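Local atomic coordinates of 3-oxoacyl-[acyl-carrier-protein] synthase 3 (Micrococcus luteus NCTC 2665, PDB entry 4EWP), a protein that probably catalyses the first condensation step of bacterial fatty acid synthesis, joining an acetyl group from acetyl-CoA to two carbons from malonyl-ACP. Residues A[82-87]-A[144-149]. Numbering follows the deposited sequence.
Sequences SDLDAV and HVLVVG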
loop_
_atom_site.group_PDB
_atom_site.type_symbol
_atom_site.label_atom_id
_atom_site.label_comp_id
_atom_site.label_asym_id
_atom_site.label_seq_id
_atom_site.Cartn_x
_atom_site.Cartn_y
_atom_site.Cartn_z
ATOM N N SER A 82 1.239 21.346 -6.383
ATOM C CA SER A 82 2.499 21.196 -7.099
ATOM C C SER A 82 3.729 21.270 -6.205
ATOM O O SER A 82 4.825 20.920 -6.635
ATOM C CB SER A 82 2.598 22.220 -8.229
ATOM O OG SER A 82 2.237 23.512 -7.773
ATOM N N ASP A 83 3.558 21.735 -4.971
ATOM C CA ASP A 83 4.660 21.719 -4.018
ATOM C C ASP A 83 4.917 20.332 -3.423
ATOM O O ASP A 83 5.968 20.108 -2.826
ATOM C CB ASP A 83 4.431 22.732 -2.893
ATOM C CG ASP A 83 4.444 24.172 -3.397
ATOM O OD1 ASP A 83 5.384 24.532 -4.142
ATOM O OD2 ASP A 83 3.508 24.931 -3.064
ATOM N N LEU A 84 3.978 19.405 -3.591
ATOM C CA LEU A 84 4.147 18.068 -3.017
ATOM C C LEU A 84 5.093 17.175 -3.844
ATOM O O LEU A 84 5.053 17.194 -5.065
ATOM C CB LEU A 84 2.792 17.377 -2.857
ATOM C CG LEU A 84 1.739 18.055 -1.982
ATOM C CD1 LEU A 84 0.390 17.386 -2.213
ATOM C CD2 LEU A 84 2.121 18.065 -0.478
ATOM N N ASP A 85 5.927 16.388 -3.169
ATOM C CA ASP A 85 6.897 15.529 -3.836
ATOM C C ASP A 85 6.479 14.071 -3.717
ATOM O O ASP A 85 7.121 13.205 -4.308
ATOM C CB ASP A 85 8.286 15.676 -3.203
ATOM C CG ASP A 85 8.769 17.097 -3.185
ATOM O OD1 ASP A 85 8.443 17.851 -4.128
ATOM O OD2 ASP A 85 9.476 17.464 -2.223
ATOM N N ALA A 86 5.432 13.803 -2.929
ATOM C CA ALA A 86 4.906 12.449 -2.757
ATOM C C ALA A 86 3.528 12.473 -2.115
ATOM O O ALA A 86 3.215 13.378 -1.335
ATOM C CB ALA A 86 5.854 11.608 -1.922
ATOM N N VAL A 87 2.712 11.477 -2.440
ATOM C CA VAL A 87 1.348 11.397 -1.947
ATOM C C VAL A 87 1.149 9.986 -1.435
ATOM O O VAL A 87 1.255 9.038 -2.201
ATOM C CB VAL A 87 0.306 11.653 -3.071
ATOM C CG1 VAL A 87 -1.093 11.410 -2.569
ATOM C CG2 VAL A 87 0.433 13.066 -3.638
ATOM N N HIS A 144 8.373 17.677 0.584
ATOM C CA HIS A 144 7.003 17.777 1.099
ATOM C C HIS A 144 6.183 16.508 0.761
ATOM O O HIS A 144 5.999 16.173 -0.410
ATOM C CB HIS A 144 6.289 19.004 0.526
ATOM C CG HIS A 144 6.969 20.306 0.823
ATOM N ND1 HIS A 144 7.864 20.896 -0.046
ATOM C CD2 HIS A 144 6.869 21.146 1.884
ATOM C CE1 HIS A 144 8.289 22.037 0.468
ATOM N NE2 HIS A 144 7.698 22.211 1.637
ATOM N N VAL A 145 5.685 15.819 1.785
ATOM C CA VAL A 145 4.963 14.566 1.583
ATOM C C VAL A 145 3.577 14.713 2.162
ATOM O O VAL A 145 3.408 15.150 3.317
ATOM C CB VAL A 145 5.698 13.369 2.266
ATOM C CG1 VAL A 145 4.944 12.033 2.066
ATOM C CG2 VAL A 145 7.113 13.264 1.742
ATOM N N LEU A 146 2.581 14.379 1.353
ATOM C CA LEU A 146 1.204 14.383 1.825
ATOM C C LEU A 146 0.852 12.990 2.324
ATOM O O LEU A 146 1.102 12.015 1.628
ATOM C CB LEU A 146 0.264 14.774 0.687
ATOM C CG LEU A 146 -1.221 14.642 0.996
ATOM C CD1 LEU A 146 -1.694 15.710 2.000
ATOM C CD2 LEU A 146 -2.013 14.707 -0.288
ATOM N N VAL A 147 0.296 12.894 3.535
ATOM C CA VAL A 147 -0.176 11.606 4.066
ATOM C C VAL A 147 -1.668 11.707 4.373
ATOM O O VAL A 147 -2.104 12.614 5.083
ATOM C CB VAL A 147 0.581 11.194 5.353
ATOM C CG1 VAL A 147 0.053 9.859 5.864
ATOM C CG2 VAL A 147 2.069 11.118 5.093
ATOM N N VAL A 148 -2.452 10.787 3.825
ATOM C CA VAL A 148 -3.883 10.802 4.035
ATOM C C VAL A 148 -4.331 9.472 4.607
ATOM O O VAL A 148 -4.122 8.425 3.995
ATOM C CB VAL A 148 -4.652 11.060 2.718
ATOM C CG1 VAL A 148 -6.139 11.102 2.995
ATOM C CG2 VAL A 148 -4.230 12.381 2.128
ATOM N N GLY A 149 -4.936 9.502 5.788
ATOM C CA GLY A 149 -5.584 8.318 6.324
ATOM C C GLY A 149 -7.046 8.489 5.977
ATOM O O GLY A 149 -7.631 9.518 6.321
HETATM O O HOH W 1 8.746 20.251 -2.552
#
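Asp85 and His144 clasp each other just ahead of the parallel pairing of Val87 with Leu146, a worked example of a side-chain carboxylate standing in for a main-chain acceptor. The Asp85 amide meets the carbonyl oxygen of His144 in the carbonyl plane, N to O 2.8 Å and nearly straight at 171°. The His144 amide reaches Asp85 OD2 from above the carboxylate plane, N to OD2 3.0 Å. CG of Asp85 stands beside its own backbone N (chi1 -56°), and OD2 also accepts the amide of Arg143, giving that oxygen two backbone N-H donors. A water in plane at the imidazole edge lies 2.7 Å from His144 ND1 and bridges it to Asp83 O.

Further on, Leu146 N bonds to Ala86 O at 2.9 Å. Leu84 crosses Leu146 at a slant, its CD1 3.9 Å from Leu146 CB, while Val87 and Leu146 point the same way side by side, Val87 CG1 to Leu146 CD2 4.1 Å. Helix 62-76 packs on this face through Leu74 and Ala70. On the other face Ala86 CB touches Val145 CG1, and helix 125-138 covers Val145. Strands 86-90 and 144-152 are neighbours in one of the two mixed five-stranded sheets of the thiolase fold.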